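Local coordinates for protein ATP-dependent DNA helicase (Mycobacterium smegmatis, PDB 5V9X) that unwinds RNA:DNA hybrids as an ATP-dependent helicase that tracks 3'-to-5' along single-stranded DNA, at residues 395-401 and 425-431. Numbering follows the deposited sequence.
With nucleotides of chain B.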
loop_
_atom_site.group_PDB
_atom_site.type_symbol
_atom_site.label_atom_id
_atom_site.label_comp_id
_atom_site.label_asym_id
_atom_site.label_seq_id
_atom_site.Cartn_x
_atom_site.Cartn_y
_atom_site.Cartn_z
ATOM N N ASP A 395 4.546 23.207 5.374
ATOM C CA ASP A 395 3.513 23.892 4.604
ATOM C C ASP A 395 3.639 23.612 3.110
ATOM O O ASP A 395 3.132 24.387 2.291
ATOM C CB ASP A 395 3.534 25.400 4.877
ATOM C CG ASP A 395 4.881 26.042 4.586
ATOM O OD1 ASP A 395 5.864 25.312 4.342
ATOM O OD2 ASP A 395 4.954 27.290 4.605
ATOM N N LEU A 396 4.296 22.513 2.740
ATOM C CA LEU A 396 4.407 22.112 1.343
ATOM C C LEU A 396 4.742 20.630 1.279
ATOM O O LEU A 396 5.627 20.161 2.001
ATOM C CB LEU A 396 5.483 22.924 0.611
ATOM C CG LEU A 396 5.676 22.593 -0.873
ATOM C CD1 LEU A 396 4.551 23.183 -1.709
ATOM C CD2 LEU A 396 7.032 23.066 -1.375
ATOM N N VAL A 397 4.028 19.898 0.428
ATOM C CA VAL A 397 4.383 18.534 0.058
ATOM C C VAL A 397 4.575 18.497 -1.450
ATOM O O VAL A 397 3.720 18.976 -2.202
ATOM C CB VAL A 397 3.316 17.512 0.495
ATOM C CG1 VAL A 397 3.573 16.165 -0.169
ATOM C CG2 VAL A 397 3.307 17.359 2.008
ATOM N N ILE A 398 5.701 17.945 -1.888
ATOM C CA ILE A 398 5.992 17.763 -3.303
ATOM C C ILE A 398 5.979 16.271 -3.597
ATOM O O ILE A 398 6.614 15.484 -2.883
ATOM C CB ILE A 398 7.338 18.393 -3.691
ATOM C CG1 ILE A 398 7.317 19.901 -3.439
ATOM C CG2 ILE A 398 7.655 18.101 -5.144
ATOM C CD1 ILE A 398 8.625 20.586 -3.762
ATOM N N GLN A 399 5.250 15.881 -4.640
ATOM C CA GLN A 399 5.146 14.489 -5.059
ATOM C C GLN A 399 5.857 14.341 -6.397
ATOM O O GLN A 399 5.419 14.905 -7.404
ATOM C CB GLN A 399 3.686 14.053 -5.161
ATOM C CG GLN A 399 3.495 12.662 -5.743
ATOM C CD GLN A 399 4.120 11.582 -4.885
ATOM O OE1 GLN A 399 4.029 11.624 -3.658
ATOM N NE2 GLN A 399 4.766 10.612 -5.524
ATOM N N VAL A 400 6.954 13.591 -6.403
ATOM C CA VAL A 400 7.695 13.299 -7.626
ATOM C C VAL A 400 7.108 12.033 -8.235
ATOM O O VAL A 400 7.031 10.997 -7.566
ATOM C CB VAL A 400 9.196 13.143 -7.343
ATOM C CG1 VAL A 400 9.871 12.335 -8.441
ATOM C CG2 VAL A 400 9.847 14.512 -7.225
ATOM N N GLU A 401 6.686 12.129 -9.501
ATOM C CA GLU A 401 5.941 11.091 -10.213
ATOM C C GLU A 401 4.545 10.937 -9.618
ATOM O O GLU A 401 4.317 11.294 -8.458
ATOM C CB GLU A 401 6.692 9.753 -10.195
ATOM C CG GLU A 401 6.125 8.686 -11.127
ATOM C CD GLU A 401 6.973 7.428 -11.165
ATOM O OE1 GLU A 401 7.556 7.064 -10.121
ATOM O OE2 GLU A 401 7.065 6.807 -12.246
ATOM N N GLN A 425 -0.922 22.348 0.754
ATOM C CA GLN A 425 -0.307 22.760 -0.502
ATOM C C GLN A 425 0.464 21.582 -1.091
ATOM O O GLN A 425 1.348 21.024 -0.433
ATOM C CB GLN A 425 0.614 23.955 -0.264
ATOM C CG GLN A 425 0.909 24.789 -1.494
ATOM C CD GLN A 425 1.633 26.074 -1.149
ATOM O OE1 GLN A 425 1.554 26.561 -0.017
ATOM N NE2 GLN A 425 2.348 26.629 -2.120
ATOM N N GLY A 426 0.130 21.205 -2.323
ATOM C CA GLY A 426 0.751 20.047 -2.940
ATOM C C GLY A 426 1.116 20.225 -4.398
ATOM O O GLY A 426 0.274 20.611 -5.214
ATOM N N VAL A 427 2.367 19.934 -4.743
ATOM C CA VAL A 427 2.864 20.049 -6.110
ATOM C C VAL A 427 3.281 18.664 -6.589
ATOM O O VAL A 427 3.966 17.931 -5.867
ATOM C CB VAL A 427 4.040 21.038 -6.206
ATOM C CG1 VAL A 427 4.577 21.087 -7.627
ATOM C CG2 VAL A 427 3.607 22.422 -5.751
ATOM N N LEU A 428 2.866 18.310 -7.803
ATOM C CA LEU A 428 3.232 17.049 -8.435
ATOM C C LEU A 428 4.137 17.324 -9.628
ATOM O O LEU A 428 3.826 18.180 -10.463
ATOM C CB LEU A 428 1.990 16.273 -8.885
ATOM C CG LEU A 428 1.353 15.275 -7.911
ATOM C CD1 LEU A 428 0.671 15.980 -6.748
ATOM C CD2 LEU A 428 0.373 14.374 -8.645
ATOM N N PHE A 429 5.251 16.598 -9.706
ATOM C CA PHE A 429 6.180 16.711 -10.825
ATOM C C PHE A 429 6.127 15.443 -11.664
ATOM O O PHE A 429 6.603 14.390 -11.213
ATOM C CB PHE A 429 7.608 16.950 -10.329
ATOM C CG PHE A 429 7.868 18.350 -9.856
ATOM C CD1 PHE A 429 7.627 18.706 -8.540
ATOM C CD2 PHE A 429 8.370 19.308 -10.723
ATOM C CE1 PHE A 429 7.876 19.993 -8.099
ATOM C CE2 PHE A 429 8.618 20.597 -10.287
ATOM C CZ PHE A 429 8.370 20.939 -8.973
ATOM N N PRO A 430 5.559 15.481 -12.867
ATOM C CA PRO A 430 5.658 14.321 -13.759
ATOM C C PRO A 430 7.102 14.054 -14.156
ATOM O O PRO A 430 7.902 14.976 -14.329
ATOM C CB PRO A 430 4.813 14.730 -14.971
ATOM C CG PRO A 430 3.891 15.783 -14.455
ATOM C CD PRO A 430 4.666 16.520 -13.407
ATOM N N LYS A 431 7.430 12.769 -14.295
ATOM C CA LYS A 431 8.756 12.363 -14.741
ATOM C C LYS A 431 8.884 12.336 -16.257
ATOM O O LYS A 431 9.967 12.619 -16.785
ATOM C CB LYS A 431 9.105 10.978 -14.183
ATOM C CG LYS A 431 9.394 10.961 -12.690
ATOM C CD LYS A 431 9.568 9.541 -12.161
ATOM C CE LYS A 431 10.759 8.838 -12.785
ATOM N NZ LYS A 431 10.974 7.480 -12.208
ATOM P P DC B 3 14.976 10.975 -18.417
ATOM O OP1 DC B 3 14.801 12.380 -17.990
ATOM O OP2 DC B 3 16.294 10.320 -18.273
ATOM O "O5'" DC B 3 13.877 10.096 -17.651
ATOM C "C5'" DC B 3 13.617 10.349 -16.269
ATOM C "C4'" DC B 3 12.867 9.197 -15.612
ATOM O "O4'" DC B 3 11.631 8.933 -16.329
ATOM C "C3'" DC B 3 13.619 7.865 -15.549
ATOM O "O3'" DC B 3 13.410 7.252 -14.277
ATOM C "C2'" DC B 3 12.965 7.054 -16.666
ATOM C "C1'" DC B 3 11.531 7.552 -16.586
ATOM N N1 DC B 3 10.753 7.359 -17.843
ATOM C C2 DC B 3 9.768 6.366 -17.905
ATOM O O2 DC B 3 9.559 5.658 -16.912
ATOM N N3 DC B 3 9.067 6.209 -19.055
ATOM C C4 DC B 3 9.320 6.993 -20.104
ATOM N N4 DC B 3 8.604 6.799 -21.216
ATOM C C5 DC B 3 10.320 8.008 -20.058
ATOM C C6 DC B 3 11.002 8.156 -18.919
ATOM P P DC B 4 14.583 7.225 -13.177
ATOM O OP1 DC B 4 13.956 6.934 -11.868
ATOM O OP2 DC B 4 15.386 8.454 -13.349
ATOM O "O5'" DC B 4 15.479 5.962 -13.593
ATOM C "C5'" DC B 4 14.963 4.638 -13.457
ATOM C "C4'" DC B 4 15.519 3.726 -14.540
ATOM O "O4'" DC B 4 15.437 4.398 -15.808
ATOM C "C3'" DC B 4 16.990 3.349 -14.376
ATOM O "O3'" DC B 4 17.101 2.045 -13.807
ATOM C "C2'" DC B 4 17.567 3.387 -15.806
ATOM C "C1'" DC B 4 16.391 3.844 -16.675
ATOM N N1 DC B 4 16.764 4.880 -17.685
ATOM C C2 DC B 4 17.144 4.490 -18.976
ATOM O O2 DC B 4 17.167 3.286 -19.261
ATOM N N3 DC B 4 17.479 5.446 -19.878
ATOM C C4 DC B 4 17.441 6.735 -19.532
ATOM N N4 DC B 4 17.779 7.641 -20.455
ATOM C C5 DC B 4 17.054 7.151 -18.223
ATOM C C6 DC B 4 16.727 6.200 -17.342
#
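Glu401 and Lys431 meet just beyond the ends of two neighbouring parallel strands. Lys431 CD lies against the Glu401 side chain, 3.5 Å from Glu401 CB. The lysine chain is extended except for a bend at chi3 (63°), and its amine reaches the DNA. Lys431 NZ donates to OP1 of DC4 of chain B at 3.1 Å and, weakly, to O3' of DC3 of chain B. The salt bridge from Glu401 OE2 to Lys431 NZ is long, at 4.0 Å. Asn298 binds Glu401 OE1, so the carboxylate has a second partner.

On one face of the sheet, Ile398 CG2 sits at the edge of the Phe429 ring, near its plane. Leu396 CD1 touches Val427 CG2 on this same side, and Leu286 of helix 276-288 packs on both Leu396 and Phe429. The strands belong to a beta-alpha-beta unit, with helix 406-413 in the connection, in the RecA-like C-terminal helicase domain. Five backbone hydrogen bonds join them, running from Val397 N to Gln425 O at one end to Glu401 N to Phe429 O at the other.

On the other face, Gln399 CB packs 3.8 Å from Leu428 CG. The glutamine then bends at chi2 (63°), and its amide turns back to its own segment. Gln399 NE2 donates to Glu401 O at 3.0 Å, with that oxygen almost in the amide plane. Arg412 binds Gln399 OE1, and Asn298 also pairs with Gln399 NE2.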